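Transcriptional regulator (Vibrio virus VP882, PDB 7DWM) probably acts as a DNA-binding transcription regulator of the LuxR type, with a PAS-fold domain that holds the small molecule 3,5-dimethylpyrazin-2-ol. Local coordinates at residues A71-F74 / Q75-R79; L185-S188 / P189-E193. All coordinates share one frame; numbering follows the deposited sequence.

Contact 1: residues A71-F74 / Q75-R79. With A1U (3,5-dimethylpyrazin-2-ol), chain C.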
ATOM      1  N   ALA A  71       5.046 -23.613   1.434  1.00108.11           N
ATOM      2  CA  ALA A  71       4.990 -23.826  -0.006  1.00 97.11           C
ATOM      3  C   ALA A  71       3.587 -24.227  -0.427  1.00 88.12           C
ATOM      4  O   ALA A  71       2.990 -23.609  -1.318  1.00 91.57           O
ATOM      5  CB  ALA A  71       6.003 -24.896  -0.410  1.00 95.94           C
ATOM      6  N   ASP A  72       3.031 -25.230   0.256  1.00 97.08           N
ATOM      7  CA  ASP A  72       1.652 -25.649   0.061  1.00112.03           C
ATOM      8  C   ASP A  72       0.727 -24.447  -0.094  1.00101.82           C
ATOM      9  O   ASP A  72       0.120 -24.241  -1.153  1.00112.67           O
ATOM     10  CB  ASP A  72       1.240 -26.534   1.248  1.00130.28           C
ATOM     11  CG  ASP A  72      -0.254 -26.768   1.329  1.00135.45           C
ATOM     12  OD1 ASP A  72      -0.684 -27.912   1.073  1.00134.54           O
ATOM     13  OD2 ASP A  72      -0.996 -25.829   1.688  1.00135.71           O
ATOM     14  N   SER A  73       0.701 -23.565   0.902  1.00100.28           N
ATOM     15  CA  SER A  73      -0.315 -22.523   0.867  1.00112.80           C
ATOM     16  C   SER A  73       0.026 -21.470  -0.180  1.00 98.88           C
ATOM     17  O   SER A  73      -0.885 -20.909  -0.806  1.00 88.38           O
ATOM     18  CB  SER A  73      -0.460 -21.879   2.247  1.00 94.83           C
ATOM     19  OG  SER A  73       0.262 -20.666   2.320  1.00 86.97           O
ATOM     20  N   PHE A  74       1.324 -21.291  -0.470  1.00 93.34           N
ATOM     21  CA  PHE A  74       1.710 -20.481  -1.619  1.00 80.02           C
ATOM     22  C   PHE A  74       0.958 -20.933  -2.860  1.00 98.70           C
ATOM     23  O   PHE A  74       0.229 -20.150  -3.484  1.00 99.09           O
ATOM     24  CB  PHE A  74       3.217 -20.583  -1.863  1.00 78.33           C
ATOM     25  CG  PHE A  74       4.072 -19.979  -0.780  1.00 78.36           C
ATOM     26  CD1 PHE A  74       3.517 -19.282   0.279  1.00 92.01           C
ATOM     27  CD2 PHE A  74       5.452 -20.098  -0.843  1.00 90.85           C
ATOM     28  CE1 PHE A  74       4.323 -18.724   1.265  1.00 86.39           C
ATOM     29  CE2 PHE A  74       6.264 -19.545   0.134  1.00 96.57           C
ATOM     30  CZ  PHE A  74       5.698 -18.858   1.191  1.00 84.13           C
ATOM     31  N   GLN A  75       1.075 -22.223  -3.198  1.00103.24           N
ATOM     32  CA  GLN A  75       0.473 -22.683  -4.441  1.00101.99           C
ATOM     33  C   GLN A  75      -1.035 -22.499  -4.411  1.00 93.30           C
ATOM     34  O   GLN A  75      -1.643 -22.250  -5.458  1.00107.23           O
ATOM     35  CB  GLN A  75       0.877 -24.130  -4.755  1.00 98.51           C
ATOM     36  CG  GLN A  75       0.261 -25.216  -3.905  1.00 93.78           C
ATOM     37  CD  GLN A  75       1.199 -26.399  -3.716  1.00102.75           C
ATOM     38  OE1 GLN A  75       2.395 -26.306  -3.992  1.00 94.42           O
ATOM     39  NE2 GLN A  75       0.662 -27.509  -3.224  1.00105.70           N
ATOM     40  N   ALA A  76      -1.658 -22.603  -3.230  1.00 86.56           N
ATOM     41  CA  ALA A  76      -3.098 -22.379  -3.171  1.00 94.67           C
ATOM     42  C   ALA A  76      -3.432 -20.979  -3.662  1.00108.26           C
ATOM     43  O   ALA A  76      -4.277 -20.803  -4.552  1.00105.40           O
ATOM     44  CB  ALA A  76      -3.614 -22.600  -1.751  1.00 89.42           C
ATOM     45  N   GLN A  77      -2.718 -19.974  -3.144  1.00112.07           N
ATOM     46  CA  GLN A  77      -2.860 -18.621  -3.662  1.00106.64           C
ATOM     47  C   GLN A  77      -2.657 -18.625  -5.170  1.00108.27           C
ATOM     48  O   GLN A  77      -3.471 -18.080  -5.924  1.00100.47           O
ATOM     49  CB  GLN A  77      -1.859 -17.688  -2.974  1.00 96.60           C
ATOM     50  CG  GLN A  77      -1.824 -17.810  -1.453  1.00 93.27           C
ATOM     51  CD  GLN A  77      -0.497 -17.371  -0.857  1.00 89.36           C
ATOM     52  OE1 GLN A  77       0.433 -17.009  -1.579  1.00 85.10           O
ATOM     53  NE2 GLN A  77      -0.404 -17.401   0.470  1.00 76.55           N
ATOM     54  N   ASP A  78      -1.611 -19.320  -5.623  1.00 99.81           N
ATOM     55  CA  ASP A  78      -1.242 -19.379  -7.030  1.00103.31           C
ATOM     56  C   ASP A  78      -2.353 -19.886  -7.937  1.00106.63           C
ATOM     57  O   ASP A  78      -2.206 -19.794  -9.161  1.00106.90           O
ATOM     58  CB  ASP A  78      -0.016 -20.263  -7.203  1.00 92.73           C
ATOM     59  CG  ASP A  78       1.258 -19.536  -6.891  1.00102.92           C
ATOM     60  OD1 ASP A  78       1.515 -18.505  -7.545  1.00101.31           O
ATOM     61  OD2 ASP A  78       1.994 -19.987  -5.986  1.00116.36           O
ATOM     62  N   ARG A  79      -3.442 -20.429  -7.393  1.00102.78           N
ATOM     63  CA  ARG A  79      -4.520 -20.869  -8.268  1.00103.93           C
ATOM     64  C   ARG A  79      -5.729 -19.942  -8.229  1.00107.40           C
ATOM     65  O   ARG A  79      -6.433 -19.829  -9.241  1.00119.69           O
ATOM     66  CB  ARG A  79      -4.939 -22.302  -7.917  1.00 99.81           C
ATOM     67  CG  ARG A  79      -3.757 -23.257  -7.733  1.00109.52           C
ATOM     68  CD  ARG A  79      -3.449 -24.007  -9.019  1.00100.05           C
ATOM     69  NE  ARG A  79      -2.488 -23.281  -9.846  1.00112.50           N
ATOM     70  CZ  ARG A  79      -1.173 -23.302  -9.660  1.00104.07           C
ATOM     71  NH1 ARG A  79      -0.378 -22.607 -10.461  1.00 90.92           N
ATOM     72  NH2 ARG A  79      -0.649 -24.022  -8.678  1.00 97.27           N
TER
HETATM   73  CAB A1U C 301       6.165 -16.301  -0.847  1.00 90.98           C
HETATM   74  CAC A1U C 301       7.513 -16.386  -1.276  1.00 90.18           C
HETATM   75  CAE A1U C 301       6.766 -16.992  -3.414  1.00 78.76           C
HETATM   76  CAF A1U C 301       5.457 -16.885  -2.898  1.00 91.86           C
HETATM   77  CAG A1U C 301       8.622 -16.091  -0.303  1.00 73.64           C
HETATM   78  CAH A1U C 301       7.054 -17.370  -4.835  1.00 87.10           C
HETATM   79  NAA A1U C 301       5.103 -16.555  -1.656  1.00 87.64           N
HETATM   80  NAD A1U C 301       7.782 -16.733  -2.568  1.00 81.19           N
HETATM   81  OAI A1U C 301       4.428 -17.165  -3.817  1.00 82.36           O

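Contact 2: residues L185-S188 / P189-E193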
ATOM      1  N   LEU A 185     -10.827  -9.567  23.332  1.00 63.76           N
ATOM      2  CA  LEU A 185      -9.833 -10.323  24.086  1.00 64.71           C
ATOM      3  C   LEU A 185     -10.457 -11.307  25.068  1.00 69.14           C
ATOM      4  O   LEU A 185      -9.724 -12.022  25.759  1.00 75.40           O
ATOM      5  CB  LEU A 185      -8.892  -9.378  24.845  1.00 55.07           C
ATOM      6  CG  LEU A 185      -8.320  -8.143  24.143  1.00 75.12           C
ATOM      7  CD1 LEU A 185      -7.296  -7.470  25.044  1.00 60.75           C
ATOM      8  CD2 LEU A 185      -7.701  -8.499  22.800  1.00 54.18           C
ATOM      9  N   GLY A 186     -11.782 -11.373  25.137  1.00 71.15           N
ATOM     10  CA  GLY A 186     -12.442 -12.347  25.994  1.00 71.27           C
ATOM     11  C   GLY A 186     -12.189 -12.159  27.474  1.00 71.11           C
ATOM     12  O   GLY A 186     -12.065 -13.146  28.210  1.00 73.44           O
ATOM     13  N   ARG A 187     -12.121 -10.914  27.931  1.00 66.40           N
ATOM     14  CA  ARG A 187     -12.021 -10.611  29.349  1.00 65.26           C
ATOM     15  C   ARG A 187     -13.134  -9.644  29.720  1.00 74.06           C
ATOM     16  O   ARG A 187     -13.807  -9.077  28.855  1.00 63.40           O
ATOM     17  CB  ARG A 187     -10.648 -10.028  29.713  1.00 66.18           C
ATOM     18  CG  ARG A 187      -9.477 -10.913  29.307  1.00 85.88           C
ATOM     19  CD  ARG A 187      -9.245 -12.041  30.308  1.00 58.98           C
ATOM     20  NE  ARG A 187      -9.001 -11.543  31.659  1.00 71.66           N
ATOM     21  CZ  ARG A 187      -7.930 -11.850  32.385  1.00 86.54           C
ATOM     22  NH1 ARG A 187      -7.786 -11.348  33.605  1.00 67.95           N
ATOM     23  NH2 ARG A 187      -7.002 -12.659  31.891  1.00 83.58           N
ATOM     24  N   SER A 188     -13.302  -9.400  31.009  1.00 57.43           N
ATOM     25  CA  SER A 188     -14.389  -8.494  31.435  1.00 72.54           C
ATOM     26  C   SER A 188     -14.022  -7.042  31.147  1.00 76.85           C
ATOM     27  O   SER A 188     -12.855  -6.736  31.059  1.00 72.50           O
ATOM     28  CB  SER A 188     -14.693  -8.697  32.875  1.00 70.60           C
ATOM     29  OG  SER A 188     -13.981  -7.780  33.670  1.00 67.49           O
ATOM     30  N   PRO A 189     -14.988  -6.117  31.058  1.00 81.51           N
ATOM     31  CA  PRO A 189     -14.697  -4.711  30.843  1.00 78.56           C
ATOM     32  C   PRO A 189     -13.843  -4.128  31.974  1.00 59.19           C
ATOM     33  O   PRO A 189     -13.053  -3.299  31.699  1.00 66.78           O
ATOM     34  CB  PRO A 189     -16.091  -4.095  30.790  1.00 61.36           C
ATOM     35  CG  PRO A 189     -16.890  -5.198  30.211  1.00 62.91           C
ATOM     36  CD  PRO A 189     -16.407  -6.386  30.999  1.00 66.25           C
ATOM     37  N   ARG A 190     -14.033  -4.563  33.214  1.00 63.05           N
ATOM     38  CA  ARG A 190     -13.199  -4.039  34.319  1.00 64.31           C
ATOM     39  C   ARG A 190     -11.738  -4.367  34.030  1.00 64.91           C
ATOM     40  O   ARG A 190     -10.910  -3.503  34.206  1.00 57.48           O
ATOM     41  CB  ARG A 190     -13.536  -4.768  35.617  1.00 60.58           C
ATOM     42  CG  ARG A 190     -14.760  -4.248  36.348  1.00 87.39           C
ATOM     43  CD  ARG A 190     -15.115  -5.131  37.532  1.00114.64           C
ATOM     44  NE  ARG A 190     -14.981  -6.560  37.279  1.00118.91           N
ATOM     45  CZ  ARG A 190     -15.991  -7.421  37.215  1.00118.26           C
ATOM     46  NH1 ARG A 190     -15.755  -8.697  36.970  1.00104.47           N
ATOM     47  NH2 ARG A 190     -17.231  -7.009  37.386  1.00113.07           N
ATOM     48  N   THR A 191     -11.451  -5.579  33.585  1.00 57.52           N
ATOM     49  CA  THR A 191     -10.061  -5.970  33.291  1.00 55.17           C
ATOM     50  C   THR A 191      -9.481  -5.029  32.240  1.00 68.27           C
ATOM     51  O   THR A 191      -8.383  -4.560  32.437  1.00 61.28           O
ATOM     52  CB  THR A 191     -10.004  -7.434  32.868  1.00 57.85           C
ATOM     53  OG1 THR A 191     -10.393  -8.164  34.023  1.00 60.71           O
ATOM     54  CG2 THR A 191      -8.625  -7.859  32.438  1.00 37.50           C
ATOM     55  N   ILE A 192     -10.217  -4.770  31.172  1.00 56.30           N
ATOM     56  CA  ILE A 192      -9.727  -3.909  30.104  1.00 55.31           C
ATOM     57  C   ILE A 192      -9.585  -2.483  30.616  1.00 57.90           C
ATOM     58  O   ILE A 192      -8.666  -1.753  30.227  1.00 57.81           O
ATOM     59  CB  ILE A 192     -10.663  -3.991  28.883  1.00 59.59           C
ATOM     60  CG1 ILE A 192     -10.626  -5.396  28.277  1.00 54.54           C
ATOM     61  CG2 ILE A 192     -10.303  -2.935  27.840  1.00 41.86           C
ATOM     62  CD1 ILE A 192      -9.284  -5.788  27.703  1.00 56.76           C
ATOM     63  N   GLU A 193     -10.494  -2.064  31.500  1.00 53.86           N
ATOM     64  CA  GLU A 193     -10.407  -0.729  32.084  1.00 60.87           C
ATOM     65  C   GLU A 193      -9.154  -0.582  32.943  1.00 66.07           C
ATOM     66  O   GLU A 193      -8.492   0.462  32.911  1.00 59.27           O
ATOM     67  CB  GLU A 193     -11.665  -0.443  32.903  1.00 55.84           C
ATOM     68  CG  GLU A 193     -12.177   0.983  32.792  1.00 68.31           C
ATOM     69  CD  GLU A 193     -12.763   1.292  31.430  1.00 78.13           C
ATOM     70  OE1 GLU A 193     -13.842   0.752  31.106  1.00 79.92           O
ATOM     71  OE2 GLU A 193     -12.142   2.078  30.685  1.00 84.78           O
TER

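Contact 1: residues A71-F74 / Q75-R79
F74 and D78 sit one turn apart on helix 71-80, joined by the bond from D78 N to F74 O (2.9 Å). In F74, chi1 of -67° sets CG beside the backbone N, and the ring meets the ligand with one face. CB stays about 4.1 Å from A1U OAI. CG is 3.7 Å from A1U NAA, and CD1 and CD2 keep the same distance to that nitrogen. CE1 is near both NAA and CAB. CE2 lies 3.4 Å from A1U CAB, and CZ comes within 3.3 Å of the same atom. The two rings stack face to face, about 17° from parallel, with NAA 3.4 Å above the centre of the F74 ring. The tilt leaves the CZ and CE2 end closest. This helix belongs to the PAS fold, and F74 is one of the residues that line the ligand pocket. The extended Q77 chain puts OE1 near CD1 of F74, oblique to the ring. That oxygen accepts from K107, another pocket residue. D78 OD1 bonds to T120 OG1, while OD2 forms salt bridges with K31 and K107; the two lysines probably favour its charged form. Q75 N donates to A71 O (3.0 Å), and CG and CD of the bent Q75 chain lie against D72 O.

Contact 2: residues L185-S188 / P189-E193
S188 holds its OG at chi1 94°, which turns the hydroxyl toward the first turn of helix 189-203. T191 N donates to S188 OG over 3.4 Å, a weak but fairly straight bond with an N-H...O angle of 166°. T191 has OG1 beside its own backbone N (chi1 -66°), and this places CG2 toward R187. The R187 chain bends at chi2 and chi3, and its NE and NH1 both come to 3.8 Å from T191 CG2. The methyl approaches the guanidinium obliquely. S188 is the N-cap of the helix, and P189 is its first residue. I192 N donates to S188 O (3.3 Å) in the carbonyl plane, so both the side chain and the carbonyl of S188 receive N-H groups of the first turn. Before the cap, G186, just after helix 178-185, has positive phi in a Schellman motif. The turn and its two helices are consistent with the LuxR-family helix-turn-helix. Helix 189-203 is then probably the second, recognition helix, which in relatives enters the DNA groove. On the inner side, L185 CD1 meets I192 CD1 at 3.7 Å, the two side chains crossing at about a right angle. V168 of helix 163-172 touches both of them.

In the fold
The two contacts lie in different family regions, with centres about 38 Å apart and no touch between them. Contact 1 is within a single helix of the PAS fold and is partly buried. Contact 2 is at the surface and spans a turn between two helices of the LuxR-family region. In contact 1 the backbone bonds are those of a continuing helix; F74 stacks on the ligand, while Q77 and D78 bond to lysines, and D78 is buried. In contact 2 one helix ends and another begins, so the polar chemistry is that of capping, with a small apolar contact beneath. Residues 71-79 include a ligand-pocket member; residues 185-193 include none.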